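PDB 5MU5: DUF115 domain-containing protein from Magnetospirillum magneticum AMB-1, which is probably a flagellin glycosyltransferase of the Maf family, involved in formation of the bacterial flagellum. Local coordinates for residues Gly120-Val125 against Cys201-Val206; Val207-Leu212 against Tyr608-Thr613; Tyr410-Asp415 against Gln507-Lys512; Pro456-Gly461 against Ala489-Asp494. One frame throughout, in Å; residues are numbered along the deposited sequence.

Contact 1 (Gly120-Val125 against Cys201-Val206)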
loop_
_atom_site.group_PDB
_atom_site.type_symbol
_atom_site.label_atom_id
_atom_site.label_comp_id
_atom_site.label_asym_id
_atom_site.label_seq_id
_atom_site.Cartn_x
_atom_site.Cartn_y
_atom_site.Cartn_z
ATOM N N GLY A 120 -20.306 -15.996 -9.572
ATOM C CA GLY A 120 -20.315 -15.197 -8.352
ATOM C C GLY A 120 -19.219 -14.147 -8.333
ATOM O O GLY A 120 -18.975 -13.478 -9.340
ATOM N N GLY A 121 -18.551 -14.003 -7.194
ATOM C CA GLY A 121 -17.496 -13.004 -7.036
ATOM C C GLY A 121 -18.043 -11.667 -6.552
ATOM O O GLY A 121 -19.136 -11.221 -6.975
ATOM N N PHE A 122 -17.279 -11.033 -5.665
ATOM C CA PHE A 122 -17.674 -9.786 -5.042
ATOM C C PHE A 122 -17.684 -8.653 -6.044
ATOM O O PHE A 122 -18.648 -7.891 -6.099
ATOM C CB PHE A 122 -16.717 -9.438 -3.912
ATOM C CG PHE A 122 -17.152 -8.268 -3.087
ATOM C CD1 PHE A 122 -16.922 -6.975 -3.518
ATOM C CD2 PHE A 122 -17.775 -8.462 -1.871
ATOM C CE1 PHE A 122 -17.321 -5.882 -2.763
ATOM C CE2 PHE A 122 -18.165 -7.383 -1.098
ATOM C CZ PHE A 122 -17.950 -6.088 -1.549
ATOM N N HIS A 123 -16.609 -8.569 -6.839
ATOM C CA HIS A 123 -16.406 -7.481 -7.787
ATOM C C HIS A 123 -16.695 -7.893 -9.206
ATOM O O HIS A 123 -16.493 -9.042 -9.597
ATOM C CB HIS A 123 -14.960 -7.013 -7.741
ATOM C CG HIS A 123 -14.542 -6.447 -6.421
ATOM N ND1 HIS A 123 -14.868 -5.165 -6.045
ATOM C CD2 HIS A 123 -13.789 -6.955 -5.416
ATOM C CE1 HIS A 123 -14.340 -4.904 -4.863
ATOM N NE2 HIS A 123 -13.690 -5.981 -4.453
ATOM N N MET A 124 -17.180 -6.938 -9.977
ATOM C CA MET A 124 -17.365 -7.092 -11.408
ATOM C C MET A 124 -16.719 -5.904 -12.076
ATOM O O MET A 124 -16.993 -4.755 -11.702
ATOM C CB MET A 124 -18.829 -7.076 -11.775
ATOM C CG MET A 124 -19.026 -6.913 -13.266
ATOM S SD MET A 124 -20.656 -7.431 -13.760
ATOM C CE MET A 124 -20.468 -9.206 -13.508
ATOM N N VAL A 125 -15.880 -6.169 -13.067
ATOM C CA VAL A 125 -15.192 -5.105 -13.801
ATOM C C VAL A 125 -15.561 -5.115 -15.287
ATOM O O VAL A 125 -15.306 -6.079 -15.986
ATOM C CB VAL A 125 -13.675 -5.243 -13.668
ATOM C CG1 VAL A 125 -12.980 -4.162 -14.486
ATOM C CG2 VAL A 125 -13.249 -5.156 -12.215
ATOM N N CYS A 201 -10.571 0.614 -2.527
ATOM C CA CYS A 201 -11.422 1.387 -1.618
ATOM C C CYS A 201 -12.756 0.733 -1.280
ATOM O O CYS A 201 -13.373 1.046 -0.272
ATOM C CB CYS A 201 -11.705 2.753 -2.223
ATOM S SG CYS A 201 -10.238 3.787 -2.206
ATOM N N CYS A 202 -13.213 -0.156 -2.142
ATOM C CA CYS A 202 -14.455 -0.839 -1.905
ATOM C C CYS A 202 -14.215 -2.068 -1.061
ATOM O O CYS A 202 -14.785 -2.189 0.008
ATOM C CB CYS A 202 -15.097 -1.229 -3.217
ATOM S SG CYS A 202 -16.603 -2.163 -2.943
ATOM N N CYS A 203 -13.388 -2.989 -1.539
ATOM C CA CYS A 203 -13.084 -4.183 -0.769
ATOM C C CYS A 203 -11.936 -4.966 -1.397
ATOM O O CYS A 203 -12.146 -5.960 -2.107
ATOM C CB CYS A 203 -14.307 -5.066 -0.715
ATOM S SG CYS A 203 -14.104 -6.260 0.585
ATOM N N PRO A 204 -10.707 -4.540 -1.122
ATOM C CA PRO A 204 -9.594 -5.062 -1.902
ATOM C C PRO A 204 -9.347 -6.559 -1.728
ATOM O O PRO A 204 -8.854 -7.235 -2.640
ATOM C CB PRO A 204 -8.394 -4.290 -1.345
ATOM C CG PRO A 204 -8.793 -3.947 0.040
ATOM C CD PRO A 204 -10.270 -3.729 0.024
ATOM N N ILE A 205 -9.709 -7.086 -0.572
ATOM C CA ILE A 205 -9.252 -8.411 -0.243
ATOM C C ILE A 205 -9.887 -9.584 -1.021
ATOM O O ILE A 205 -9.240 -10.612 -1.178
ATOM C CB ILE A 205 -9.326 -8.629 1.283
ATOM C CG1 ILE A 205 -8.180 -9.540 1.716
ATOM C CG2 ILE A 205 -10.708 -9.132 1.709
ATOM C CD1 ILE A 205 -6.801 -9.097 1.253
ATOM N N VAL A 206 -11.111 -9.429 -1.525
ATOM C CA VAL A 206 -11.787 -10.547 -2.183
ATOM C C VAL A 206 -11.861 -10.403 -3.677
ATOM O O VAL A 206 -12.932 -10.540 -4.272
ATOM C CB VAL A 206 -13.206 -10.814 -1.633
ATOM C CG1 VAL A 206 -13.113 -11.353 -0.216
ATOM C CG2 VAL A 206 -14.082 -9.570 -1.678
HETATM O O HOH W 1 -15.414 -12.817 -4.206
HETATM O O HOH W 2 -14.395 -10.465 -6.815
#
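F122 and H123, where strand 123-127 begins, make a buried contact, partly sulfur-aromatic and partly polar, with C202 in the last turn of helix 188-202 and C203 and V206 in the loop that follows. F122 CG is anti to its backbone N (chi1 -172°), which sends the ring toward the cysteines. C203 SG stands over one face, 4.6 Å from the F122 ring centroid, whereas C202 SG lies at the edge, 3.8 Å from F122 CE1. A small, polarisable thiol can pack against either a face or an edge of an aromatic ring. V206 closes the apolar part with one methyl, CG2 lying 3.5 Å from F122 CB. Strand 123-127 is an inner strand of the parallel sheet of the Maf N-terminal domain, and the loop packed against it leads from helix 188-202 into the neighbouring strand 211-214, as in other alpha/beta folds. C203 O accepts from H123 NE2 at 2.8 Å in a nearly straight bond (169°); the oxygen lies in the imidazole plane, while the nitrogen sits above the carbonyl plane. H148 binds ND1, so both ring nitrogens are engaged and the rotation of the imidazole is fixed. An alanine in place of H123 would probably leave C203 O without this donor and H148 without its partner. A water accepts from H123 N and donates to V206 O, 2.9 Å from each.

Contact 2 (Val207-Leu212 against Tyr608-Thr613)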
loop_
_atom_site.group_PDB
_atom_site.type_symbol
_atom_site.label_atom_id
_atom_site.label_comp_id
_atom_site.label_asym_id
_atom_site.label_seq_id
_atom_site.Cartn_x
_atom_site.Cartn_y
_atom_site.Cartn_z
ATOM N N VAL A 207 -10.716 -10.182 -4.305
ATOM C CA VAL A 207 -10.711 -10.088 -5.758
ATOM C C VAL A 207 -10.910 -11.429 -6.426
ATOM O O VAL A 207 -11.152 -11.464 -7.610
ATOM C CB VAL A 207 -9.418 -9.466 -6.327
ATOM C CG1 VAL A 207 -9.381 -7.990 -5.992
ATOM C CG2 VAL A 207 -8.167 -10.209 -5.845
ATOM N N ASP A 208 -10.789 -12.528 -5.686
ATOM C CA ASP A 208 -10.932 -13.843 -6.302
ATOM C C ASP A 208 -12.260 -14.004 -7.056
ATOM O O ASP A 208 -13.317 -13.718 -6.533
ATOM C CB ASP A 208 -10.776 -14.966 -5.285
ATOM C CG ASP A 208 -10.999 -16.327 -5.908
ATOM O OD1 ASP A 208 -10.185 -16.749 -6.743
ATOM O OD2 ASP A 208 -12.004 -16.980 -5.588
ATOM N N TRP A 209 -12.165 -14.465 -8.299
ATOM C CA TRP A 209 -13.318 -14.788 -9.139
ATOM C C TRP A 209 -14.073 -13.551 -9.597
ATOM O O TRP A 209 -15.252 -13.623 -9.962
ATOM C CB TRP A 209 -14.230 -15.801 -8.458
ATOM C CG TRP A 209 -14.967 -16.735 -9.401
ATOM C CD1 TRP A 209 -16.322 -16.910 -9.497
ATOM C CD2 TRP A 209 -14.381 -17.612 -10.375
ATOM N NE1 TRP A 209 -16.611 -17.843 -10.470
ATOM C CE2 TRP A 209 -15.430 -18.286 -11.018
ATOM C CE3 TRP A 209 -13.069 -17.908 -10.746
ATOM C CZ2 TRP A 209 -15.204 -19.230 -12.012
ATOM C CZ3 TRP A 209 -12.852 -18.845 -11.745
ATOM C CH2 TRP A 209 -13.903 -19.481 -12.365
ATOM N N THR A 210 -13.383 -12.415 -9.585
ATOM C CA THR A 210 -13.891 -11.184 -10.167
ATOM C C THR A 210 -14.165 -11.424 -11.666
ATOM O O THR A 210 -13.304 -11.899 -12.400
ATOM C CB THR A 210 -12.852 -10.043 -10.000
ATOM O OG1 THR A 210 -12.686 -9.732 -8.604
ATOM C CG2 THR A 210 -13.258 -8.777 -10.762
ATOM N N ARG A 211 -15.381 -11.122 -12.099
ATOM C CA ARG A 211 -15.751 -11.200 -13.496
ATOM C C ARG A 211 -15.144 -10.026 -14.248
ATOM O O ARG A 211 -15.279 -8.871 -13.833
ATOM C CB ARG A 211 -17.281 -11.155 -13.631
ATOM C CG ARG A 211 -17.816 -11.417 -15.039
ATOM C CD ARG A 211 -17.717 -12.876 -15.430
ATOM N NE ARG A 211 -18.403 -13.142 -16.701
ATOM C CZ ARG A 211 -19.701 -13.419 -16.831
ATOM N NH1 ARG A 211 -20.500 -13.458 -15.767
ATOM N NH2 ARG A 211 -20.206 -13.646 -18.042
ATOM N N LEU A 212 -14.481 -10.333 -15.357
ATOM C CA LEU A 212 -13.928 -9.339 -16.257
ATOM C C LEU A 212 -14.695 -9.413 -17.578
ATOM O O LEU A 212 -15.027 -10.508 -18.035
ATOM C CB LEU A 212 -12.472 -9.654 -16.510
ATOM C CG LEU A 212 -11.615 -9.756 -15.250
ATOM C CD1 LEU A 212 -10.236 -10.255 -15.621
ATOM C CD2 LEU A 212 -11.545 -8.404 -14.569
ATOM N N TYR A 608 -11.879 -20.596 -0.693
ATOM C CA TYR A 608 -12.261 -22.007 -0.608
ATOM C C TYR A 608 -13.764 -22.293 -0.618
ATOM O O TYR A 608 -14.176 -23.319 -1.174
ATOM C CB TYR A 608 -11.532 -22.703 0.546
ATOM C CG TYR A 608 -10.039 -22.848 0.269
ATOM C CD1 TYR A 608 -9.582 -23.766 -0.664
ATOM C CD2 TYR A 608 -9.091 -22.063 0.932
ATOM C CE1 TYR A 608 -8.227 -23.913 -0.926
ATOM C CE2 TYR A 608 -7.742 -22.197 0.671
ATOM C CZ TYR A 608 -7.317 -23.124 -0.258
ATOM O OH TYR A 608 -5.984 -23.283 -0.544
ATOM N N VAL A 609 -14.593 -21.407 -0.052
ATOM C CA VAL A 609 -16.043 -21.668 -0.075
ATOM C C VAL A 609 -16.651 -21.719 -1.482
ATOM O O VAL A 609 -17.619 -22.447 -1.708
ATOM C CB VAL A 609 -16.902 -20.666 0.733
ATOM C CG1 VAL A 609 -16.654 -20.829 2.195
ATOM C CG2 VAL A 609 -16.666 -19.236 0.293
ATOM N N LYS A 610 -16.132 -20.916 -2.403
ATOM C CA LYS A 610 -16.587 -20.967 -3.788
ATOM C C LYS A 610 -16.208 -22.274 -4.497
ATOM O O LYS A 610 -16.737 -22.563 -5.540
ATOM C CB LYS A 610 -15.908 -19.886 -4.617
ATOM C CG LYS A 610 -16.208 -18.460 -4.270
ATOM C CD LYS A 610 -15.563 -17.622 -5.356
ATOM C CE LYS A 610 -15.373 -16.202 -4.892
ATOM N NZ LYS A 610 -14.189 -16.097 -3.998
ATOM N N ARG A 611 -15.247 -23.004 -3.955
ATOM C CA ARG A 611 -14.676 -24.173 -4.613
ATOM C C ARG A 611 -14.980 -25.474 -3.888
ATOM O O ARG A 611 -14.598 -26.550 -4.337
ATOM C CB ARG A 611 -13.160 -23.974 -4.721
ATOM C CG ARG A 611 -12.778 -22.871 -5.702
ATOM C CD ARG A 611 -11.292 -22.570 -5.672
ATOM N NE ARG A 611 -10.902 -21.574 -6.680
ATOM C CZ ARG A 611 -11.153 -20.266 -6.597
ATOM N NH1 ARG A 611 -11.803 -19.733 -5.562
ATOM N NH2 ARG A 611 -10.727 -19.466 -7.551
ATOM N N VAL A 612 -15.693 -25.387 -2.773
ATOM C CA VAL A 612 -15.984 -26.583 -2.004
ATOM C C VAL A 612 -17.008 -27.482 -2.715
ATOM O O VAL A 612 -18.007 -27.005 -3.223
ATOM C CB VAL A 612 -16.448 -26.224 -0.574
ATOM C CG1 VAL A 612 -17.855 -25.659 -0.574
ATOM C CG2 VAL A 612 -16.335 -27.439 0.333
ATOM N N THR A 613 -16.713 -28.781 -2.772
ATOM C CA THR A 613 -17.652 -29.789 -3.274
ATOM C C THR A 613 -17.749 -30.909 -2.248
ATOM O O THR A 613 -16.790 -31.156 -1.503
ATOM C CB THR A 613 -17.218 -30.425 -4.615
ATOM O OG1 THR A 613 -15.917 -31.011 -4.476
ATOM C CG2 THR A 613 -17.204 -29.377 -5.708
#
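W209 lays its CB against the aliphatic end of K610, with K610 CE at 3.8 Å, and this apolar touch flanks a salt-bridge network centred on D208. D208 and W209 are the two central residues of a type II beta turn from V207 to T210; W209 takes the third position, where such a turn needs positive phi and glycine is the common choice. With CG anti to the backbone N (chi1 177°), the D208 carboxylate reaches tip to tip toward both K610 and R611. R611 grips it end-on: NH1 donates to D208 OD2 at 2.8 Å in a nearly straight bond (170°), and NH2 to D208 OD1 at 2.9 Å on its syn lone pair. The carboxylate and guanidinium planes are 41° apart, so the pairing is twisted rather than flat. K610 NZ takes the anti lone pair of D208 OD2, also at 2.8 Å. An alanine in place of D208 would probably leave the R611 guanidinium without its carboxylate mate and K610 dependent on its other acid, D606. The turn leads into strand 211-214 of the N-terminal domain, while K610 and R611 lie near the C-terminal end of helix 589-609 of the helical bundle, so the network joins the two domains. R611 is steadied further by Y607 and Q114, and the W209 indole N-H by E118 O. One buried carboxylate thus faces two cations, and D606 probably offsets part of the surplus positive charge.

Contact 3 (Tyr410-Asp415 against Gln507-Lys512)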
loop_
_atom_site.group_PDB
_atom_site.type_symbol
_atom_site.label_atom_id
_atom_site.label_comp_id
_atom_site.label_asym_id
_atom_site.label_seq_id
_atom_site.Cartn_x
_atom_site.Cartn_y
_atom_site.Cartn_z
ATOM N N TYR A 410 24.348 15.875 -1.574
ATOM C CA TYR A 410 25.274 15.039 -2.313
ATOM C C TYR A 410 25.068 13.604 -1.889
ATOM O O TYR A 410 25.120 13.283 -0.698
ATOM C CB TYR A 410 26.706 15.475 -2.069
ATOM C CG TYR A 410 26.970 16.859 -2.596
ATOM C CD1 TYR A 410 26.669 17.977 -1.841
ATOM C CD2 TYR A 410 27.491 17.053 -3.869
ATOM C CE1 TYR A 410 26.887 19.246 -2.335
ATOM C CE2 TYR A 410 27.722 18.321 -4.366
ATOM C CZ TYR A 410 27.413 19.408 -3.593
ATOM O OH TYR A 410 27.646 20.672 -4.074
ATOM N N LEU A 411 24.815 12.742 -2.862
ATOM C CA LEU A 411 24.688 11.318 -2.585
ATOM C C LEU A 411 25.980 10.550 -2.858
ATOM O O LEU A 411 26.581 10.655 -3.916
ATOM C CB LEU A 411 23.567 10.702 -3.402
ATOM C CG LEU A 411 22.211 11.393 -3.399
ATOM C CD1 LEU A 411 21.317 10.605 -4.346
ATOM C CD2 LEU A 411 21.591 11.508 -2.017
ATOM N N PHE A 412 26.378 9.750 -1.886
ATOM C CA PHE A 412 27.526 8.885 -1.996
ATOM C C PHE A 412 27.086 7.489 -1.569
ATOM O O PHE A 412 26.272 7.336 -0.647
ATOM C CB PHE A 412 28.647 9.368 -1.080
ATOM C CG PHE A 412 29.156 10.736 -1.407
ATOM C CD1 PHE A 412 28.581 11.849 -0.830
ATOM C CD2 PHE A 412 30.237 10.900 -2.245
ATOM C CE1 PHE A 412 29.072 13.118 -1.102
ATOM C CE2 PHE A 412 30.724 12.155 -2.538
ATOM C CZ PHE A 412 30.149 13.266 -1.962
ATOM N N GLY A 413 27.600 6.479 -2.255
ATOM C CA GLY A 413 27.291 5.094 -1.934
ATOM C C GLY A 413 25.827 4.738 -2.076
ATOM O O GLY A 413 25.354 3.826 -1.403
ATOM N N VAL A 414 25.102 5.507 -2.885
ATOM C CA VAL A 414 23.693 5.257 -3.178
ATOM C C VAL A 414 23.708 4.693 -4.595
ATOM O O VAL A 414 23.323 5.366 -5.547
ATOM C CB VAL A 414 22.853 6.529 -3.139
ATOM C CG1 VAL A 414 21.374 6.197 -3.331
ATOM C CG2 VAL A 414 23.026 7.217 -1.813
ATOM N N ASP A 415 24.203 3.460 -4.706
ATOM C CA ASP A 415 24.410 2.796 -5.984
ATOM C C ASP A 415 23.100 2.200 -6.500
ATOM O O ASP A 415 22.706 2.456 -7.630
ATOM C CB ASP A 415 25.451 1.677 -5.842
ATOM C CG ASP A 415 26.852 2.194 -5.537
ATOM O OD1 ASP A 415 27.025 3.412 -5.335
ATOM O OD2 ASP A 415 27.788 1.362 -5.483
ATOM N N GLN A 507 35.398 14.262 -7.810
ATOM C CA GLN A 507 36.539 15.122 -8.093
ATOM C C GLN A 507 36.117 16.527 -8.533
ATOM O O GLN A 507 36.902 17.444 -8.467
ATOM C CB GLN A 507 37.420 14.525 -9.179
ATOM C CG GLN A 507 38.017 13.183 -8.831
ATOM C CD GLN A 507 39.097 12.808 -9.825
ATOM O OE1 GLN A 507 40.143 13.454 -9.877
ATOM N NE2 GLN A 507 38.855 11.773 -10.620
ATOM N N SER A 508 34.893 16.697 -9.008
ATOM C CA SER A 508 34.416 18.019 -9.434
ATOM C C SER A 508 33.680 18.748 -8.331
ATOM O O SER A 508 33.306 19.896 -8.516
ATOM C CB SER A 508 33.473 17.898 -10.627
ATOM O OG SER A 508 34.155 17.398 -11.757
ATOM N N LEU A 509 33.468 18.087 -7.197
ATOM C CA LEU A 509 32.740 18.688 -6.092
ATOM C C LEU A 509 33.511 19.854 -5.492
ATOM O O LEU A 509 34.652 19.685 -5.111
ATOM C CB LEU A 509 32.480 17.625 -5.027
ATOM C CG LEU A 509 31.781 18.012 -3.727
ATOM C CD1 LEU A 509 31.002 16.822 -3.176
ATOM C CD2 LEU A 509 32.763 18.528 -2.687
ATOM N N ARG A 510 32.891 21.032 -5.438
ATOM C CA ARG A 510 33.459 22.220 -4.769
ATOM C C ARG A 510 32.344 22.792 -3.915
ATOM O O ARG A 510 31.269 23.087 -4.426
ATOM C CB ARG A 510 33.890 23.320 -5.754
ATOM C CG ARG A 510 35.021 22.977 -6.712
ATOM C CD ARG A 510 36.357 22.737 -6.007
ATOM N NE ARG A 510 37.425 22.452 -6.966
ATOM C CZ ARG A 510 37.596 21.295 -7.608
ATOM N NH1 ARG A 510 36.764 20.267 -7.426
ATOM N NH2 ARG A 510 38.605 21.159 -8.458
ATOM N N LEU A 511 32.594 22.972 -2.631
ATOM C CA LEU A 511 31.587 23.501 -1.729
ATOM C C LEU A 511 31.848 24.972 -1.447
ATOM O O LEU A 511 32.976 25.423 -1.512
ATOM C CB LEU A 511 31.592 22.710 -0.429
ATOM C CG LEU A 511 31.428 21.197 -0.576
ATOM C CD1 LEU A 511 31.530 20.559 0.806
ATOM C CD2 LEU A 511 30.114 20.839 -1.252
ATOM N N LYS A 512 30.796 25.714 -1.127
ATOM C CA LYS A 512 30.904 27.131 -0.796
ATOM C C LYS A 512 30.822 27.341 0.720
ATOM O O LYS A 512 30.896 28.460 1.198
ATOM C CB LYS A 512 29.766 27.904 -1.475
ATOM C CG LYS A 512 29.777 27.817 -2.995
ATOM C CD LYS A 512 28.431 28.218 -3.593
ATOM C CE LYS A 512 28.411 28.013 -5.106
ATOM N NZ LYS A 512 27.026 27.732 -5.576
HETATM O O HOH W 3 29.557 20.830 -6.146
#
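Strand 408-412 of the large mixed sheet in the MptE-like region presents Y410 and F412 to the loop that carries L509 and L511 between strand 502-503 and helix 515-528. L509 meets both rings with one methyl. L509 CD1 sits over a face of Y410 in a CH-pi contact, 4.0 Å from the ring centroid, and at the same time meets the edge of F412, 3.9 Å from CZ. L509 CG is anti to the backbone N (chi1 177°), directed at the strand, and a flexible apolar chain suits a place against two aromatic rings. L511 reaches the far end of the tyrosine, L511 CD2 lying 3.8 Å from Y410 CE1, the two side chains sliding past each other in opposite directions. The phenol keeps its polar tip supplied: E408 hydrogen-bonds to OH, and a water donates to Y410 OH at 2.8 Å while making a weak bond with R510 N. The R510 side chain leaves its backbone away from the strand and binds its own loop, R510 NH1 donating to Q507 O at 3.0 Å and to L509 O at 3.2 Å. F490, from the adjacent strand 488-491, stacks on the Y410 face opposite L509. On the other flank, strand 275-278 brings F276 against F412 edge-to-face and against both leucines, and helix 284-294 packs on F412.

Contact 4 (Pro456-Gly461 against Ala489-Asp494)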
loop_
_atom_site.group_PDB
_atom_site.type_symbol
_atom_site.label_atom_id
_atom_site.label_comp_id
_atom_site.label_asym_id
_atom_site.label_seq_id
_atom_site.Cartn_x
_atom_site.Cartn_y
_atom_site.Cartn_z
ATOM N N PRO A 456 19.541 2.654 -16.806
ATOM C CA PRO A 456 20.560 3.648 -17.116
ATOM C C PRO A 456 21.358 3.996 -15.858
ATOM O O PRO A 456 20.796 4.062 -14.756
ATOM C CB PRO A 456 19.748 4.868 -17.605
ATOM C CG PRO A 456 18.366 4.630 -17.127
ATOM C CD PRO A 456 18.187 3.150 -17.110
ATOM N N GLY A 457 22.655 4.192 -16.034
ATOM C CA GLY A 457 23.538 4.466 -14.936
ATOM C C GLY A 457 23.676 5.948 -14.716
ATOM O O GLY A 457 23.498 6.737 -15.642
ATOM N N ASN A 458 23.993 6.326 -13.483
ATOM C CA ASN A 458 24.238 7.723 -13.143
ATOM C C ASN A 458 25.342 8.340 -14.014
ATOM O O ASN A 458 25.217 9.491 -14.478
ATOM C CB ASN A 458 24.615 7.828 -11.671
ATOM C CG ASN A 458 24.769 9.262 -11.200
ATOM O OD1 ASN A 458 23.876 10.090 -11.387
ATOM N ND2 ASN A 458 25.900 9.554 -10.551
ATOM N N PHE A 459 26.416 7.585 -14.231
ATOM C CA PHE A 459 27.516 8.040 -15.102
ATOM C C PHE A 459 27.404 7.414 -16.475
ATOM O O PHE A 459 28.410 7.095 -17.123
ATOM C CB PHE A 459 28.898 7.779 -14.460
ATOM C CG PHE A 459 29.113 8.566 -13.197
ATOM C CD1 PHE A 459 28.968 9.946 -13.200
ATOM C CD2 PHE A 459 29.402 7.932 -12.006
ATOM C CE1 PHE A 459 29.122 10.679 -12.036
ATOM C CE2 PHE A 459 29.576 8.659 -10.839
ATOM C CZ PHE A 459 29.434 10.031 -10.853
ATOM N N GLY A 460 26.163 7.257 -16.930
ATOM C CA GLY A 460 25.905 6.715 -18.259
ATOM C C GLY A 460 26.041 5.207 -18.286
ATOM O O GLY A 460 26.308 4.563 -17.280
ATOM N N GLY A 461 25.852 4.642 -19.455
ATOM C CA GLY A 461 25.889 3.209 -19.573
ATOM C C GLY A 461 24.750 2.534 -18.821
ATOM O O GLY A 461 23.670 3.102 -18.606
ATOM N N ALA A 489 20.270 18.569 -5.866
ATOM C CA ALA A 489 20.845 17.279 -5.521
ATOM C C ALA A 489 21.832 16.734 -6.549
ATOM O O ALA A 489 21.551 16.691 -7.736
ATOM C CB ALA A 489 19.736 16.272 -5.296
ATOM N N PHE A 490 22.985 16.294 -6.058
ATOM C CA PHE A 490 24.039 15.746 -6.887
ATOM C C PHE A 490 24.254 14.298 -6.535
ATOM O O PHE A 490 24.171 13.923 -5.378
ATOM C CB PHE A 490 25.313 16.539 -6.688
ATOM C CG PHE A 490 25.159 17.987 -7.031
ATOM C CD1 PHE A 490 24.784 18.906 -6.063
ATOM C CD2 PHE A 490 25.324 18.426 -8.337
ATOM C CE1 PHE A 490 24.620 20.238 -6.384
ATOM C CE2 PHE A 490 25.167 19.754 -8.660
ATOM C CZ PHE A 490 24.807 20.658 -7.690
ATOM N N ASN A 491 24.467 13.461 -7.541
ATOM C CA ASN A 491 24.716 12.058 -7.286
ATOM C C ASN A 491 26.140 11.790 -7.696
ATOM O O ASN A 491 26.458 11.911 -8.873
ATOM C CB ASN A 491 23.755 11.175 -8.072
ATOM C CG ASN A 491 23.882 9.702 -7.710
ATOM O OD1 ASN A 491 24.640 9.318 -6.799
ATOM N ND2 ASN A 491 23.131 8.864 -8.417
ATOM N N CYS A 492 26.987 11.470 -6.714
ATOM C CA CYS A 492 28.378 11.107 -6.953
ATOM C C CYS A 492 28.593 9.594 -7.005
ATOM O O CYS A 492 29.717 9.124 -7.262
ATOM C CB CYS A 492 29.292 11.720 -5.873
ATOM S SG CYS A 492 29.187 13.533 -5.707
ATOM N N SER A 493 27.520 8.829 -6.782
ATOM C CA SER A 493 27.582 7.370 -6.749
ATOM C C SER A 493 27.690 6.752 -8.146
ATOM O O SER A 493 27.063 7.216 -9.090
ATOM C CB SER A 493 26.335 6.813 -6.062
ATOM O OG SER A 493 26.113 7.477 -4.838
ATOM N N ASP A 494 28.463 5.682 -8.273
ATOM C CA ASP A 494 28.562 5.001 -9.548
ATOM C C ASP A 494 27.516 3.887 -9.604
ATOM O O ASP A 494 27.851 2.713 -9.568
ATOM C CB ASP A 494 29.973 4.454 -9.792
ATOM C CG ASP A 494 30.167 3.945 -11.247
ATOM O OD1 ASP A 494 29.341 4.248 -12.150
ATOM O OD2 ASP A 494 31.153 3.226 -11.483
HETATM O O HOH W 4 21.436 10.125 -10.438
HETATM O O HOH W 5 26.792 5.156 -12.766
#
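N458 and N491 form the tight half of this contact, F459 and D494 its looser, more open half. The amides of N458 and N491 lie stacked with their planes 30° apart, N458 CG being 3.3 Å from N491 ND2. N458 ND2 serves two carbonyls of segment 489-494, N491 O at 2.9 Å and S493 O at 3.0 Å; it stands well above the plane of the first and is tilted only modestly (16°) from that of the second. With CG anti to the backbone N (chi1 -175°), the N458 amide is directed at the end of strand 488-491. There N491 OD1 accepts from S493 N at 2.9 Å, an Asx turn next to the N458 amide. Asparagine suits both places, having a donor and an acceptor on one short, flat group. A water further ties the pair, donating to N458 OD1 at 2.6 Å and accepting from N491 ND2. Beyond this, the exposed F459 ring meets mostly oxygens, S493 O lying 3.4 Å from F459 CE2. A bound tetraethylene glycol, probably from the crystallisation liquor, lies near that ring. Another water accepts from F459 N and donates to D494 OD1, which also forms a salt bridge with R419. G457 and G460 bound the type I turn bearing N458 and F459; G460 has positive phi, and a side chain on G457 would strike G460 O. The tight side thus depends on directed amide bonds to backbone carbonyls, while C492 O and D494 OD1 lie at the F459 edge, where the C-H groups are weakly positive, and S493 O comes in obliquely.

Overall arrangement
From the N terminus, contact 1 closes a loop of about 75 residues within the N-terminal domain, and contact 2 opens directly after it. The two touch, V125 N probably bonding to R211 O, because strands 123-127 and 211-214 are neighbours in the parallel sheet. Contact 2 then spans nearly 400 residues, bringing the helical bundle back to that domain. Nested inside this long loop is contact 3, and contact 4 is nested in turn inside contact 3; they meet through adjoining strands 408-412 and 488-491 of the mixed sheet. The two pairs lie on opposite sides of the chain's centre, contacts 1 and 3 about 49 Å apart between centres.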